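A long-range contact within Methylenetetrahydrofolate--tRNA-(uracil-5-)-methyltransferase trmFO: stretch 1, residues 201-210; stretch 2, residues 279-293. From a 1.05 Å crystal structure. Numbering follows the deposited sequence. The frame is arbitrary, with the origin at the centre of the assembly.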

ATOM      1  N   GLN A 201      12.882   8.540 -26.241  1.00 16.40           N
ATOM      2  CA  GLN A 201      13.705   7.436 -26.723  1.00 16.67           C
ATOM      3  C   GLN A 201      14.011   6.433 -25.611  1.00 16.62           C
ATOM      4  O   GLN A 201      13.972   5.222 -25.823  1.00 16.90           O
ATOM      5  N   ALA A 202      14.319   6.935 -24.421  1.00 16.63           N
ATOM      6  CA  ALA A 202      14.614   6.056 -23.298  1.00 17.58           C
ATOM      7  C   ALA A 202      13.400   5.203 -22.920  1.00 17.15           C
ATOM      8  O   ALA A 202      13.543   4.042 -22.537  1.00 17.34           O
ATOM      9  N   LEU A 203      12.205   5.778 -23.027  1.00 17.43           N
ATOM     10  CA  LEU A 203      10.980   5.040 -22.732  1.00 18.18           C
ATOM     11  C   LEU A 203      10.771   3.880 -23.698  1.00 18.48           C
ATOM     12  O   LEU A 203      10.270   2.824 -23.313  1.00 18.96           O
ATOM     13  N   LEU A 204      11.142   4.080 -24.957  1.00 19.64           N
ATOM     14  CA  LEU A 204      10.933   3.052 -25.971  1.00 20.55           C
ATOM     15  C   LEU A 204      11.647   1.753 -25.607  1.00 22.28           C
ATOM     16  O   LEU A 204      11.128   0.663 -25.847  1.00 23.55           O
ATOM     17  N   GLU A 205      12.825   1.875 -25.004  1.00 24.44           N
ATOM     18  CA  GLU A 205      13.692   0.722 -24.785  1.00 26.03           C
ATOM     19  C   GLU A 205      13.699   0.187 -23.353  1.00 24.42           C
ATOM     20  O   GLU A 205      14.223  -0.897 -23.094  1.00 24.75           O
ATOM     21  N   ALA A 206      13.129   0.947 -22.427  1.00 22.89           N
ATOM     22  CA  ALA A 206      13.179   0.588 -21.013  1.00 22.33           C
ATOM     23  C   ALA A 206      12.558  -0.779 -20.725  1.00 23.50           C
ATOM     24  O   ALA A 206      11.545  -1.148 -21.318  1.00 23.32           O
ATOM     25  N   GLN A 207      13.167  -1.523 -19.805  1.00 23.50           N
ATOM     26  CA  GLN A 207      12.661  -2.841 -19.432  1.00 24.46           C
ATOM     27  C   GLN A 207      11.373  -2.739 -18.620  1.00 24.20           C
ATOM     28  O   GLN A 207      11.266  -1.939 -17.689  1.00 22.84           O
ATOM     29  N   ARG A 208      10.390  -3.559 -18.979  1.00 25.03           N
ATOM     30  CA  ARG A 208       9.099  -3.527 -18.304  1.00 26.73           C
ATOM     31  C   ARG A 208       8.673  -4.907 -17.822  1.00 26.90           C
ATOM     32  O   ARG A 208       9.101  -5.926 -18.365  1.00 27.32           O
ATOM     33  N   HIS A 209       7.828  -4.932 -16.795  1.00 27.15           N
ATOM     34  CA  HIS A 209       7.283  -6.185 -16.292  1.00 29.52           C
ATOM     35  C   HIS A 209       6.263  -6.748 -17.265  1.00 31.71           C
ATOM     36  O   HIS A 209       5.644  -6.011 -18.033  1.00 32.37           O
ATOM     37  N   THR A 210       6.089  -8.064 -17.225  1.00 32.62           N
ATOM     38  CA  THR A 210       5.099  -8.733 -18.053  1.00 32.83           C
ATOM     39  C   THR A 210       3.863  -9.054 -17.219  1.00 32.84           C
ATOM     40  O   THR A 210       3.975  -9.592 -16.118  1.00 33.59           O
ATOM     41  N   THR A 279       2.567   3.211 -15.016  1.00 13.84           N
ATOM     42  CA  THR A 279       3.640   2.485 -15.676  1.00 14.74           C
ATOM     43  C   THR A 279       3.781   1.068 -15.152  1.00 15.31           C
ATOM     44  O   THR A 279       3.461   0.788 -13.993  1.00 15.55           O
ATOM     45  N   GLY A 280       4.267   0.185 -16.019  1.00 16.24           N
ATOM     46  CA  GLY A 280       4.604  -1.172 -15.640  1.00 16.53           C
ATOM     47  C   GLY A 280       6.092  -1.441 -15.757  1.00 17.46           C
ATOM     48  O   GLY A 280       6.520  -2.590 -15.745  1.00 19.14           O
ATOM     49  N   LEU A 281       6.881  -0.381 -15.878  1.00 16.37           N
ATOM     50  CA  LEU A 281       8.327  -0.526 -16.002  1.00 17.11           C
ATOM     51  C   LEU A 281       8.943  -1.148 -14.757  1.00 15.85           C
ATOM     52  O   LEU A 281       8.442  -0.969 -13.649  1.00 14.61           O
ATOM     53  N   LYS A 282      10.042  -1.872 -14.941  1.00 15.89           N
ATOM     54  CA  LYS A 282      10.808  -2.368 -13.805  1.00 16.54           C
ATOM     55  C   LYS A 282      11.298  -1.180 -12.998  1.00 14.46           C
ATOM     56  O   LYS A 282      11.563  -0.113 -13.545  1.00 15.08           O
ATOM     57  N   TRP A 283      11.418  -1.360 -11.691  1.00 13.95           N
ATOM     58  CA  TRP A 283      11.684  -0.231 -10.815  1.00 13.66           C
ATOM     59  C   TRP A 283      13.029   0.472 -11.092  1.00 13.42           C
ATOM     60  O   TRP A 283      13.077   1.696 -11.118  1.00 13.26           O
ATOM     61  N   PRO A 284      14.114  -0.290 -11.334  1.00 15.37           N
ATOM     62  CA  PRO A 284      15.364   0.417 -11.653  1.00 15.93           C
ATOM     63  C   PRO A 284      15.254   1.248 -12.931  1.00 15.22           C
ATOM     64  O   PRO A 284      15.900   2.290 -13.051  1.00 15.56           O
ATOM     65  N   GLU A 285      14.438   0.797 -13.877  1.00 14.80           N
ATOM     66  CA  GLU A 285      14.214   1.571 -15.094  1.00 15.75           C
ATOM     67  C   GLU A 285      13.426   2.844 -14.807  1.00 14.69           C
ATOM     68  O   GLU A 285      13.718   3.897 -15.365  1.00 14.17           O
ATOM     69  N   GLN A 286      12.427   2.750 -13.936  1.00 13.76           N
ATOM     70  CA  GLN A 286      11.689   3.936 -13.534  1.00 13.46           C
ATOM     71  C   GLN A 286      12.626   4.969 -12.925  1.00 13.02           C
ATOM     72  O   GLN A 286      12.538   6.150 -13.239  1.00 13.59           O
ATOM     73  N   LYS A 287      13.511   4.531 -12.041  1.00 13.11           N
ATOM     74  CA  LYS A 287      14.440   5.467 -11.423  1.00 14.05           C
ATOM     75  C   LYS A 287      15.323   6.159 -12.464  1.00 13.22           C
ATOM     76  O   LYS A 287      15.499   7.377 -12.437  1.00 13.88           O
ATOM     77  N   ARG A 288      15.872   5.380 -13.386  1.00 13.44           N
ATOM     78  CA  ARG A 288      16.734   5.937 -14.425  1.00 13.48           C
ATOM     79  C   ARG A 288      15.992   6.973 -15.266  1.00 13.05           C
ATOM     80  O   ARG A 288      16.520   8.045 -15.576  1.00 14.27           O
ATOM     81  N   LEU A 289      14.757   6.646 -15.627  1.00 13.28           N
ATOM     82  CA  LEU A 289      13.940   7.529 -16.449  1.00 14.22           C
ATOM     83  C   LEU A 289      13.536   8.791 -15.691  1.00 13.04           C
ATOM     84  O   LEU A 289      13.641   9.903 -16.209  1.00 13.51           O
ATOM     85  N   ILE A 290      13.078   8.617 -14.455  1.00 13.12           N
ATOM     86  CA  ILE A 290      12.640   9.751 -13.657  1.00 13.88           C
ATOM     87  C   ILE A 290      13.765  10.767 -13.493  1.00 12.63           C
ATOM     88  O   ILE A 290      13.541  11.975 -13.540  1.00 13.27           O
ATOM     89  N   GLN A 291      14.987  10.283 -13.329  1.00 13.17           N
ATOM     90  CA  GLN A 291      16.082  11.198 -13.065  1.00 14.88           C
ATOM     91  C   GLN A 291      16.567  11.939 -14.318  1.00 14.90           C
ATOM     92  O   GLN A 291      17.467  12.768 -14.240  1.00 16.49           O
HETATM   93  N   MSE A 292      15.935  11.658 -15.460  1.00 13.56           N
HETATM   94  CA  MSE A 292      16.140  12.434 -16.682  1.00 14.63           C
HETATM   95  C   MSE A 292      15.238  13.665 -16.749  1.00 16.05           C
HETATM   96  O   MSE A 292      15.394  14.498 -17.634  1.00 19.87           O
ATOM     97  N   ILE A 293      14.279  13.769 -15.835  1.00 13.24           N
ATOM     98  CA  ILE A 293      13.329  14.877 -15.848  1.00 13.48           C
ATOM     99  C   ILE A 293      13.927  16.056 -15.092  1.00 13.53           C
ATOM    100  O   ILE A 293      14.365  15.893 -13.960  1.00 13.21           O
TER

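The contact combines a small apolar patch, where the helix ending at Glu-205 meets helix 283-290, with a polar segment in which the chain from Gln-207 to His-209 runs beside Gly-280 to Lys-282. In the patch, Ala-202 and Ala-206 direct their CB atoms toward the second stretch. Ala-202 CB lies 3.6 Å from Leu-289 CD1 and 3.8 Å from SE of selenomethionine Met-292, while Ala-206 CB rests 3.7 Å from Leu-281 CD2. Leu-203 (m, t) starts sideways, yet its CD2 reaches Leu-289 CD1 at 3.8 Å; Leu-289 itself is m, m.

Backbone polar groups are paired across the segment. Lys-282 N donates to Gln-207 O (3.0 Å) and His-209 N to Gly-280 O (2.9 Å), forming the single bridge that joins Arg-208 to Leu-281. Gln-207 N, just beyond the helix, finds its acceptor in a side chain: Glu-285 (m, m) receives it at OE2, 2.9 Å away and nearly linear at 172°. Arg-288 holds that carboxylate in a salt bridge, with NE donating to Glu-285 OE1 at 3.1 Å, and its NH2 also donates to water 1 (2.8 Å). The same water donates to Ala-202 O (2.8 Å), so it links the two stretches.

Arg-208 turns back on its own stretch. With chi1 at p, its NH2 donates to Ala-206 O (2.7 Å) and Leu-203 O (3.0 Å), and Leu-281 CD2 covers one face of the guanidinium. Gln-286 NE2 likewise serves its own stretch, donating to Leu-281 O at 2.9 Å.

His-209 (chi1 m) lies against Lys-282, whose CG sits over the ring face, 4.0 Å from the centroid of the His-209 ring. Its edge meets the face of Trp-283 in an offset edge-to-face pair, the planes at 88°. Water 2 bridges the two residues, 2.9 Å from both His-209 NE2 and Trp-283 N, and accepts from the latter.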

ATOM      1  CB  GLN A 201      15.010   7.963 -27.327  1.00 18.82           C
ATOM      2  CG  GLN A 201      14.856   8.571 -28.707  1.00 22.07           C
ATOM      3  CD  GLN A 201      14.338   7.568 -29.720  1.00 24.73           C
ATOM      4  OE1 GLN A 201      14.809   6.432 -29.784  1.00 26.43           O
ATOM      5  NE2 GLN A 201      13.359   7.982 -30.514  1.00 26.14           N
ATOM      6  CB  ALA A 202      15.093   6.862 -22.109  1.00 18.76           C
ATOM      7  CB  LEU A 203       9.766   5.966 -22.785  1.00 18.55           C
ATOM      8  CG  LEU A 203       9.486   6.798 -21.536  1.00 19.13           C
ATOM      9  CD1 LEU A 203       8.383   7.803 -21.824  1.00 20.73           C
ATOM     10  CD2 LEU A 203       9.106   5.900 -20.359  1.00 20.78           C
ATOM     11  CB  LEU A 204      11.397   3.538 -27.348  1.00 21.35           C
ATOM     12  CG  LEU A 204      10.619   4.700 -27.968  1.00 23.04           C
ATOM     13  CD1 LEU A 204      11.219   5.083 -29.316  1.00 24.29           C
ATOM     14  CD2 LEU A 204       9.149   4.351 -28.115  1.00 23.97           C
ATOM     15  CB  GLU A 205      15.122   1.063 -25.203  1.00 28.29           C
ATOM     16  CG  GLU A 205      15.275   1.407 -26.675  1.00 29.11           C
ATOM     17  CD  GLU A 205      16.690   1.823 -27.029  1.00 31.84           C
ATOM     18  OE1 GLU A 205      17.467   2.142 -26.104  1.00 31.99           O
ATOM     19  OE2 GLU A 205      17.024   1.834 -28.232  1.00 33.91           O
ATOM     20  CB  ALA A 206      12.506   1.659 -20.182  1.00 22.26           C
ATOM     21  CB  GLN A 207      13.720  -3.630 -18.654  1.00 26.56           C
ATOM     22  CG  GLN A 207      14.911  -4.064 -19.493  1.00 28.77           C
ATOM     23  CD  GLN A 207      15.723  -5.158 -18.829  1.00 31.25           C
ATOM     24  OE1 GLN A 207      15.667  -5.341 -17.612  1.00 33.22           O
ATOM     25  NE2 GLN A 207      16.485  -5.898 -19.628  1.00 32.48           N
ATOM     26  CB  ARG A 208       8.033  -2.943 -19.231  1.00 28.85           C
ATOM     27  CG  ARG A 208       7.828  -3.736 -20.508  1.00 30.30           C
ATOM     28  CD  ARG A 208       7.525  -2.812 -21.672  1.00 31.43           C
ATOM     29  NE  ARG A 208       8.628  -1.884 -21.911  1.00 32.27           N
ATOM     30  CZ  ARG A 208       8.541  -0.798 -22.675  1.00 31.41           C
ATOM     31  NH1 ARG A 208       7.398  -0.500 -23.275  1.00 30.23           N
ATOM     32  NH2 ARG A 208       9.594  -0.008 -22.833  1.00 32.61           N
ATOM     33  CB  HIS A 209       6.628  -5.986 -14.924  1.00 29.40           C
ATOM     34  CG  HIS A 209       7.590  -5.626 -13.837  1.00 30.12           C
ATOM     35  ND1 HIS A 209       8.499  -6.525 -13.319  1.00 30.68           N
ATOM     36  CD2 HIS A 209       7.779  -4.468 -13.162  1.00 29.92           C
ATOM     37  CE1 HIS A 209       9.211  -5.932 -12.377  1.00 30.31           C
ATOM     38  NE2 HIS A 209       8.793  -4.685 -12.261  1.00 29.58           N
ATOM     39  CB  THR A 210       5.668 -10.026 -18.668  1.00 33.70           C
ATOM     40  OG1 THR A 210       4.637 -10.715 -19.385  1.00 35.03           O
ATOM     41  CG2 THR A 210       6.224 -10.937 -17.581  1.00 33.73           C
ATOM     42  CB  THR A 279       4.984   3.219 -15.501  1.00 14.81           C
ATOM     43  OG1 THR A 279       6.014   2.510 -16.195  1.00 15.59           O
ATOM     44  CG2 THR A 279       5.364   3.313 -14.028  1.00 15.02           C
ATOM     45  CB  LEU A 281       8.972   0.832 -16.249  1.00 18.38           C
ATOM     46  CG  LEU A 281       8.747   1.444 -17.634  1.00 21.31           C
ATOM     47  CD1 LEU A 281       9.378   2.821 -17.711  1.00 23.64           C
ATOM     48  CD2 LEU A 281       9.294   0.539 -18.735  1.00 23.13           C
ATOM     49  CB  LYS A 282      11.981  -3.226 -14.274  1.00 18.41           C
ATOM     50  CG  LYS A 282      11.550  -4.420 -15.099  1.00 21.27           C
ATOM     51  CD  LYS A 282      12.672  -5.422 -15.273  1.00 23.87           C
ATOM     52  CE  LYS A 282      12.201  -6.608 -16.097  1.00 25.76           C
ATOM     53  NZ  LYS A 282      13.138  -7.764 -16.013  1.00 28.34           N
ATOM     54  CB  TRP A 283      11.476  -0.647  -9.355  1.00 15.18           C
ATOM     55  CG  TRP A 283      10.022  -1.004  -9.085  1.00 15.84           C
ATOM     56  CD1 TRP A 283       9.013  -1.090 -10.007  1.00 16.39           C
ATOM     57  CD2 TRP A 283       9.436  -1.341  -7.824  1.00 16.62           C
ATOM     58  NE1 TRP A 283       7.834  -1.439  -9.394  1.00 17.59           N
ATOM     59  CE2 TRP A 283       8.066  -1.602  -8.056  1.00 16.95           C
ATOM     60  CE3 TRP A 283       9.930  -1.440  -6.523  1.00 18.49           C
ATOM     61  CZ2 TRP A 283       7.189  -1.949  -7.031  1.00 18.85           C
ATOM     62  CZ3 TRP A 283       9.053  -1.788  -5.508  1.00 19.00           C
ATOM     63  CH2 TRP A 283       7.702  -2.040  -5.770  1.00 19.91           C
ATOM     64  CB  PRO A 284      16.371  -0.722 -11.841  1.00 17.84           C
ATOM     65  CG  PRO A 284      15.826  -1.838 -10.991  1.00 18.23           C
ATOM     66  CD  PRO A 284      14.331  -1.734 -11.144  1.00 16.25           C
ATOM     67  CB  GLU A 285      13.503   0.738 -16.157  1.00 16.87           C
ATOM     68  CG  GLU A 285      14.320  -0.444 -16.649  1.00 19.73           C
ATOM     69  CD  GLU A 285      15.527  -0.030 -17.483  1.00 22.30           C
ATOM     70  OE1 GLU A 285      16.481   0.573 -16.939  1.00 24.53           O
ATOM     71  OE2 GLU A 285      15.520  -0.316 -18.693  1.00 23.33           O
ATOM     72  CB  GLN A 286      10.602   3.581 -12.526  1.00 13.52           C
ATOM     73  CG  GLN A 286       9.456   2.767 -13.098  1.00 13.15           C
ATOM     74  CD  GLN A 286       8.327   2.581 -12.102  1.00 12.22           C
ATOM     75  OE1 GLN A 286       7.965   3.507 -11.380  1.00 12.28           O
ATOM     76  NE2 GLN A 286       7.764   1.381 -12.066  1.00 13.16           N
ATOM     77  CB  LYS A 287      15.299   4.764 -10.373  1.00 15.96           C
ATOM     78  CG  LYS A 287      16.278   5.687  -9.679  1.00 18.32           C
ATOM     79  CD  LYS A 287      17.057   4.950  -8.607  1.00 20.94           C
ATOM     80  CE  LYS A 287      18.028   5.878  -7.900  1.00 22.61           C
ATOM     81  NZ  LYS A 287      18.776   5.165  -6.830  1.00 25.10           N
ATOM     82  CB  ARG A 288      17.275   4.815 -15.309  1.00 15.95           C
ATOM     83  CG  ARG A 288      18.277   5.281 -16.338  1.00 17.34           C
ATOM     84  CD  ARG A 288      18.975   4.099 -16.987  1.00 20.16           C
ATOM     85  NE  ARG A 288      18.033   3.199 -17.642  1.00 21.56           N
ATOM     86  CZ  ARG A 288      17.613   3.335 -18.895  1.00 21.89           C
ATOM     87  NH1 ARG A 288      18.051   4.342 -19.641  1.00 22.38           N
ATOM     88  NH2 ARG A 288      16.752   2.462 -19.401  1.00 22.58           N
ATOM     89  CB  LEU A 289      12.702   6.783 -16.947  1.00 17.13           C
ATOM     90  CG  LEU A 289      12.862   5.979 -18.242  1.00 20.05           C
ATOM     91  CD1 LEU A 289      12.617   6.879 -19.439  1.00 22.79           C
ATOM     92  CD2 LEU A 289      14.244   5.337 -18.344  1.00 22.43           C
ATOM     93  CB  ILE A 290      12.109   9.302 -12.272  1.00 15.58           C
ATOM     94  CG1 ILE A 290      10.754   8.606 -12.422  1.00 18.55           C
ATOM     95  CG2 ILE A 290      12.003  10.488 -11.326  1.00 17.34           C
ATOM     96  CD1 ILE A 290      10.373   7.761 -11.233  1.00 20.32           C
ATOM     97  CB  GLN A 291      17.194  10.495 -12.281  1.00 16.60           C
ATOM     98  CG  GLN A 291      16.710  10.078 -10.879  1.00 17.08           C
ATOM     99  CD  GLN A 291      17.816   9.569  -9.976  1.00 17.68           C
ATOM    100  OE1 GLN A 291      18.843   9.081 -10.451  1.00 19.99           O
ATOM    101  NE2 GLN A 291      17.607   9.670  -8.664  1.00 18.68           N
HETATM  102  CB  MSE A 292      15.881  11.576 -17.918  1.00 15.12           C
HETATM  103  CG  MSE A 292      16.818  10.402 -18.069  1.00 15.83           C
HETATM  104 SE   MSE A 292      16.432   9.408 -19.684  1.00 18.42          SE
HETATM  105  CE  MSE A 292      17.800   8.036 -19.488  1.00 19.99           C
ATOM    106  CB  ILE A 293      12.001  14.461 -15.189  1.00 13.41           C
ATOM    107  CG1 ILE A 293      11.370  13.299 -15.965  1.00 13.51           C
ATOM    108  CG2 ILE A 293      11.054  15.652 -15.081  1.00 13.54           C
ATOM    109  CD1 ILE A 293      10.248  12.597 -15.212  1.00 15.07           C
TER
HETATM  110  O   HOH W   1      16.068   2.934 -22.036  1.00 29.30           O
HETATM  111  O   HOH W   2      11.113  -4.046 -10.693  1.00 23.27           O